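Local coordinates for protein alpha-glucosidase (Pseudoalteromonas sp. K8, PDB 5HQA) that hydrolyses alpha-glucosidic linkages as a glycoside hydrolase of family 97, carrying a calcium ion beside its sugar-binding pocket and activated by chloride, at residues 261-266 with 575-580; 518-523 with 545-550. All coordinates share one frame; numbering follows the deposited sequence.

Overall arrangement
Both contacts involve the TIM-barrel domain, whose parallel strands include 264-269 and 527-529. Contact 1 brings the lead-in to strand 264-269 against a turn of the C-terminal antiparallel sheet, and contact 2 packs helix 513-522 on helix 541-549. Their centres are about 13 Å apart, and along the chain both segments of contact 2 fall between those of contact 1. K265 joins them directly: its NZ lies 2.7 Å from V550 O and 2.8 Å from I547 O, both probable hydrogen bonds at the end of helix 541-549. Both contacts lie away from the calcium, magnesium and glycan sites and are structural packing.

Contact 1. Residues 261-266 with 575-580; sequences VKPGKY and RKRDKY
The guanidinium of R577 lies with one face against the ring of P263, whose CD sits over the centre of the group, 3.6 Å from CZ. Proline suits this place because its compact apolar ring can press on the flat cation. At the guanidinium edge, CD of K262 approaches NH2 at 3.4 Å. The K262 chain is bent, and its NZ lies 5.6 Å from that same NH2, so the two like charges are near but not in contact. NH2 also gives a weak hydrogen bond to V261 O at 3.2 Å, with an N-H...O angle of 121°. R577 reaches across with CG anti to its backbone N (chi1 -169°) and an extended chain. On its own side, NE forms a salt bridge with D578 OD2 at 3.5 Å, and two waters lie within hydrogen-bonding distance of both that carboxylate oxygen and P263 O. Farther along, a third water lies among K265 NZ, K579 NZ and Y580 OH. The K265 ammonium also hydrogen-bonds to V550 O and I547 O at the end of helix 541-549. R577 to Y580 form a type II' turn between strands 567-574 and 585-591 of the C-terminal sheet, facing the start of barrel strand 264-269, which pairs with strand 527-529.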
loop_
_atom_site.group_PDB
_atom_site.type_symbol
_atom_site.label_atom_id
_atom_site.label_comp_id
_atom_site.label_asym_id
_atom_site.label_seq_id
_atom_site.Cartn_x
_atom_site.Cartn_y
_atom_site.Cartn_z
ATOM N N VAL A 261 -1.860 10.858 15.815
ATOM C CA VAL A 261 -1.977 10.493 14.406
ATOM C C VAL A 261 -3.421 10.745 13.987
ATOM O O VAL A 261 -4.349 10.148 14.546
ATOM C CB VAL A 261 -1.583 9.026 14.181
ATOM C CG1 VAL A 261 -1.736 8.671 12.715
ATOM C CG2 VAL A 261 -0.159 8.762 14.654
ATOM N N LYS A 262 -3.615 11.638 13.014
ATOM C CA LYS A 262 -4.942 12.145 12.652
ATOM C C LYS A 262 -5.286 11.804 11.209
ATOM O O LYS A 262 -4.785 12.465 10.278
ATOM C CB LYS A 262 -5.019 13.662 12.844
ATOM C CG LYS A 262 -4.696 14.168 14.252
ATOM C CD LYS A 262 -5.682 13.651 15.298
ATOM C CE LYS A 262 -5.790 14.611 16.481
ATOM N NZ LYS A 262 -4.532 15.396 16.664
ATOM N N PRO A 263 -6.143 10.810 10.964
ATOM C CA PRO A 263 -6.655 10.607 9.603
ATOM C C PRO A 263 -7.413 11.840 9.139
ATOM O O PRO A 263 -8.030 12.545 9.941
ATOM C CB PRO A 263 -7.594 9.403 9.751
ATOM C CG PRO A 263 -7.149 8.723 11.017
ATOM C CD PRO A 263 -6.696 9.836 11.918
ATOM N N GLY A 264 -7.363 12.109 7.842
ATOM C CA GLY A 264 -8.084 13.257 7.326
ATOM C C GLY A 264 -7.799 13.472 5.855
ATOM O O GLY A 264 -7.114 12.679 5.213
ATOM N N LYS A 265 -8.334 14.568 5.333
ATOM C CA LYS A 265 -8.170 14.909 3.927
ATOM C C LYS A 265 -7.254 16.114 3.793
ATOM O O LYS A 265 -7.187 16.961 4.687
ATOM C CB LYS A 265 -9.525 15.190 3.279
ATOM C CG LYS A 265 -10.369 13.925 3.133
ATOM C CD LYS A 265 -11.811 14.249 2.777
ATOM C CE LYS A 265 -12.507 14.947 3.942
ATOM N NZ LYS A 265 -13.973 14.962 3.742
ATOM N N TYR A 266 -6.529 16.184 2.676
ATOM C CA TYR A 266 -5.598 17.284 2.483
ATOM C C TYR A 266 -5.597 17.724 1.029
ATOM O O TYR A 266 -6.066 17.012 0.137
ATOM C CB TYR A 266 -4.173 16.914 2.947
ATOM C CG TYR A 266 -3.433 15.892 2.112
ATOM C CD1 TYR A 266 -3.750 14.537 2.181
ATOM C CD2 TYR A 266 -2.384 16.276 1.289
ATOM C CE1 TYR A 266 -3.058 13.595 1.428
ATOM C CE2 TYR A 266 -1.684 15.344 0.537
ATOM C CZ TYR A 266 -2.027 14.006 0.609
ATOM O OH TYR A 266 -1.336 13.087 -0.144
ATOM N N ARG A 575 -15.983 5.579 10.842
ATOM C CA ARG A 575 -15.658 5.487 12.256
ATOM C C ARG A 575 -16.118 6.749 12.974
ATOM O O ARG A 575 -15.990 7.859 12.450
ATOM C CB ARG A 575 -14.156 5.293 12.450
ATOM C CG ARG A 575 -13.742 5.237 13.918
ATOM C CD ARG A 575 -12.908 4.019 14.167
ATOM N NE ARG A 575 -12.360 3.944 15.516
ATOM C CZ ARG A 575 -11.217 3.328 15.798
ATOM N NH1 ARG A 575 -10.523 2.769 14.818
ATOM N NH2 ARG A 575 -10.764 3.285 17.042
ATOM N N LYS A 576 -16.657 6.577 14.183
ATOM C CA LYS A 576 -17.060 7.718 15.005
ATOM C C LYS A 576 -15.820 8.452 15.501
ATOM O O LYS A 576 -15.040 7.915 16.295
ATOM C CB LYS A 576 -17.925 7.265 16.175
ATOM C CG LYS A 576 -18.270 8.397 17.121
ATOM C CD LYS A 576 -19.194 7.917 18.216
ATOM C CE LYS A 576 -19.529 9.050 19.164
ATOM N NZ LYS A 576 -20.603 8.657 20.128
ATOM N N ARG A 577 -15.651 9.688 15.039
ATOM C CA ARG A 577 -14.450 10.478 15.265
ATOM C C ARG A 577 -14.670 11.854 14.654
ATOM O O ARG A 577 -15.243 11.951 13.563
ATOM C CB ARG A 577 -13.220 9.807 14.632
ATOM C CG ARG A 577 -11.895 10.434 15.047
ATOM C CD ARG A 577 -10.717 10.148 14.081
ATOM N NE ARG A 577 -9.487 10.756 14.600
ATOM C CZ ARG A 577 -8.434 10.075 15.047
ATOM N NH1 ARG A 577 -8.436 8.749 15.004
ATOM N NH2 ARG A 577 -7.370 10.719 15.519
ATOM N N ASP A 578 -14.235 12.915 15.335
ATOM C CA ASP A 578 -14.256 14.285 14.784
ATOM C C ASP A 578 -15.704 14.626 14.441
ATOM O O ASP A 578 -16.586 14.445 15.296
ATOM C CB ASP A 578 -13.283 14.398 13.607
ATOM C CG ASP A 578 -11.855 14.063 13.978
ATOM O OD1 ASP A 578 -11.440 14.358 15.123
ATOM O OD2 ASP A 578 -11.148 13.505 13.103
ATOM N N LYS A 579 -15.990 15.086 13.223
ATOM C CA LYS A 579 -17.324 15.460 12.781
ATOM C C LYS A 579 -18.200 14.265 12.450
ATOM O O LYS A 579 -19.411 14.439 12.277
ATOM C CB LYS A 579 -17.223 16.360 11.547
ATOM C CG LYS A 579 -16.287 15.814 10.488
ATOM C CD LYS A 579 -16.216 16.716 9.251
ATOM C CE LYS A 579 -17.519 16.722 8.455
ATOM N NZ LYS A 579 -17.263 16.948 6.992
ATOM N N TYR A 580 -17.631 13.068 12.365
ATOM C CA TYR A 580 -18.355 11.901 11.884
ATOM C C TYR A 580 -19.046 11.181 13.033
ATOM O O TYR A 580 -18.403 10.808 14.020
ATOM C CB TYR A 580 -17.389 10.969 11.152
ATOM C CG TYR A 580 -16.663 11.702 10.047
ATOM C CD1 TYR A 580 -17.310 11.999 8.851
ATOM C CD2 TYR A 580 -15.351 12.135 10.210
ATOM C CE1 TYR A 580 -16.670 12.680 7.839
ATOM C CE2 TYR A 580 -14.699 12.814 9.200
ATOM C CZ TYR A 580 -15.369 13.090 8.015
ATOM O OH TYR A 580 -14.744 13.773 6.993
HETATM O O HOH W 1 -8.706 12.507 12.540
HETATM O O HOH W 2 -8.831 14.882 11.744
HETATM O O HOH W 3 -14.109 16.858 6.110
#

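Contact 2. Residues 518-523 with 545-550; sequences ALYVVL and QFIQDV
Y520 packs on I547 where the two helices end. The isoleucine crosses the phenol obliquely, its CD1 lying 3.8 Å from Y520 CE2 and 3.7 Å from OH, while its CG2 approaches CZ and OH. A branched side chain suits the spot because both of its arms can touch the outer part of the ring. The base of the tyrosine meets V550 instead: CG1 of the valine stands 3.9 Å from Y520 CB. The valine's chi1 of 66°, with CG1 between its own backbone N and carbonyl carbon, is what sets that methyl against the tyrosine.

A second apolar group forms around F546. V521 CG2 comes in the plane of the phenyl ring at its edge, 3.9 Å from CZ, and Y520 CB lies 4.2 Å from F546 CE2. The ring thus meets the other segment with its far end, while V550, just past its own helix, has CB over one face, offset toward the rim.

Among the polar groups, Y520 OH hydrogen-bonds to M529 O, giving the buried hydroxyl a partner beyond the helices. An alanine at Y520 would probably open a gap beside I547 and leave M529 O without this hydroxyl. Within helix 541-549, Q545 NE2 donates to D549 OD1 at 2.8 Å, one turn on, and D549 OD2 forms a salt bridge with R657.

The segments run roughly parallel: the axes of 518-522 and 545-549 come within 10.4 Å and are inclined by 28°. Strand 585-591 of the C-terminal sheet lies against them through Y586, which touches V521 and V550, while Y616 meets F546 edge-to-face. Through M529, Y520 ties the pair to barrel strand 527-529.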
loop_
_atom_site.group_PDB
_atom_site.type_symbol
_atom_site.label_atom_id
_atom_site.label_comp_id
_atom_site.label_asym_id
_atom_site.label_seq_id
_atom_site.Cartn_x
_atom_site.Cartn_y
_atom_site.Cartn_z
ATOM N N ALA A 518 -15.480 8.039 -6.805
ATOM C CA ALA A 518 -15.511 6.686 -6.263
ATOM C C ALA A 518 -14.185 6.295 -5.615
ATOM O O ALA A 518 -14.168 5.471 -4.689
ATOM C CB ALA A 518 -15.869 5.701 -7.374
ATOM N N LEU A 519 -13.067 6.867 -6.082
ATOM C CA LEU A 519 -11.759 6.490 -5.542
ATOM C C LEU A 519 -11.677 6.691 -4.035
ATOM O O LEU A 519 -10.919 5.989 -3.359
ATOM C CB LEU A 519 -10.654 7.296 -6.215
ATOM C CG LEU A 519 -10.479 7.095 -7.716
ATOM C CD1 LEU A 519 -9.309 7.936 -8.227
ATOM C CD2 LEU A 519 -10.281 5.618 -8.036
ATOM N N TYR A 520 -12.422 7.657 -3.489
ATOM C CA TYR A 520 -12.324 7.941 -2.062
ATOM C C TYR A 520 -12.863 6.803 -1.213
ATOM O O TYR A 520 -12.549 6.731 -0.020
ATOM C CB TYR A 520 -13.052 9.257 -1.731
ATOM C CG TYR A 520 -12.271 10.450 -2.234
ATOM C CD1 TYR A 520 -11.314 11.060 -1.437
ATOM C CD2 TYR A 520 -12.448 10.922 -3.523
ATOM C CE1 TYR A 520 -10.571 12.127 -1.900
ATOM C CE2 TYR A 520 -11.705 11.989 -4.001
ATOM C CZ TYR A 520 -10.769 12.588 -3.183
ATOM O OH TYR A 520 -10.026 13.642 -3.658
ATOM N N VAL A 521 -13.678 5.924 -1.788
ATOM C CA VAL A 521 -14.144 4.752 -1.073
ATOM C C VAL A 521 -13.475 3.478 -1.575
ATOM O O VAL A 521 -13.310 2.534 -0.796
ATOM C CB VAL A 521 -15.682 4.631 -1.146
ATOM C CG1 VAL A 521 -16.189 3.570 -0.156
ATOM C CG2 VAL A 521 -16.329 5.982 -0.861
ATOM N N VAL A 522 -13.047 3.434 -2.838
ATOM C CA VAL A 522 -12.445 2.213 -3.362
ATOM C C VAL A 522 -11.019 2.032 -2.853
ATOM O O VAL A 522 -10.621 0.918 -2.495
ATOM C CB VAL A 522 -12.505 2.214 -4.902
ATOM C CG1 VAL A 522 -11.634 1.096 -5.463
ATOM C CG2 VAL A 522 -13.941 2.052 -5.366
ATOM N N LEU A 523 -10.214 3.100 -2.820
ATOM C CA LEU A 523 -8.797 2.984 -2.457
ATOM C C LEU A 523 -8.604 3.498 -1.037
ATOM O O LEU A 523 -8.653 4.710 -0.802
ATOM C CB LEU A 523 -7.909 3.753 -3.433
ATOM C CG LEU A 523 -7.928 3.298 -4.891
ATOM C CD1 LEU A 523 -7.011 4.201 -5.717
ATOM C CD2 LEU A 523 -7.514 1.830 -5.023
ATOM N N GLN A 545 -18.992 18.324 -3.247
ATOM C CA GLN A 545 -19.625 18.024 -1.964
ATOM C C GLN A 545 -19.323 16.601 -1.499
ATOM O O GLN A 545 -19.183 16.362 -0.291
ATOM C CB GLN A 545 -21.137 18.247 -2.055
ATOM C CG GLN A 545 -21.846 18.166 -0.706
ATOM C CD GLN A 545 -21.419 19.276 0.238
ATOM O OE1 GLN A 545 -21.544 20.465 -0.075
ATOM N NE2 GLN A 545 -20.904 18.894 1.401
ATOM N N PHE A 546 -19.199 15.642 -2.425
ATOM C CA PHE A 546 -18.874 14.291 -1.980
ATOM C C PHE A 546 -17.503 14.241 -1.322
ATOM O O PHE A 546 -17.324 13.576 -0.294
ATOM C CB PHE A 546 -18.918 13.283 -3.124
ATOM C CG PHE A 546 -18.665 11.883 -2.652
ATOM C CD1 PHE A 546 -19.668 11.175 -1.994
ATOM C CD2 PHE A 546 -17.412 11.295 -2.797
ATOM C CE1 PHE A 546 -19.436 9.883 -1.516
ATOM C CE2 PHE A 546 -17.172 10.009 -2.323
ATOM C CZ PHE A 546 -18.188 9.305 -1.679
ATOM N N ILE A 547 -16.517 14.924 -1.906
ATOM C CA ILE A 547 -15.180 14.938 -1.323
ATOM C C ILE A 547 -15.201 15.635 0.032
ATOM O O ILE A 547 -14.521 15.213 0.974
ATOM C CB ILE A 547 -14.185 15.604 -2.291
ATOM C CG1 ILE A 547 -14.142 14.833 -3.609
ATOM C CG2 ILE A 547 -12.796 15.676 -1.666
ATOM C CD1 ILE A 547 -13.151 15.407 -4.637
ATOM N N GLN A 548 -15.985 16.709 0.155
ATOM C CA GLN A 548 -16.113 17.371 1.445
ATOM C C GLN A 548 -16.740 16.455 2.482
ATOM O O GLN A 548 -16.392 16.530 3.664
ATOM C CB GLN A 548 -16.952 18.633 1.312
ATOM C CG GLN A 548 -16.290 19.737 0.518
ATOM C CD GLN A 548 -17.215 20.916 0.363
ATOM O OE1 GLN A 548 -17.980 20.989 -0.594
ATOM N NE2 GLN A 548 -17.180 21.829 1.323
ATOM N N ASP A 549 -17.672 15.594 2.061
ATOM C CA ASP A 549 -18.398 14.763 3.016
ATOM C C ASP A 549 -17.618 13.518 3.425
ATOM O O ASP A 549 -17.751 13.057 4.564
ATOM C CB ASP A 549 -19.747 14.322 2.439
ATOM C CG ASP A 549 -20.783 15.438 2.397
ATOM O OD1 ASP A 549 -20.540 16.551 2.929
ATOM O OD2 ASP A 549 -21.870 15.175 1.836
ATOM N N VAL A 550 -16.818 12.950 2.529
ATOM C CA VAL A 550 -16.392 11.562 2.713
ATOM C C VAL A 550 -15.338 11.469 3.816
ATOM O O VAL A 550 -14.407 12.286 3.862
ATOM C CB VAL A 550 -15.895 10.961 1.383
ATOM C CG1 VAL A 550 -14.599 11.643 0.884
ATOM C CG2 VAL A 550 -15.734 9.437 1.492
#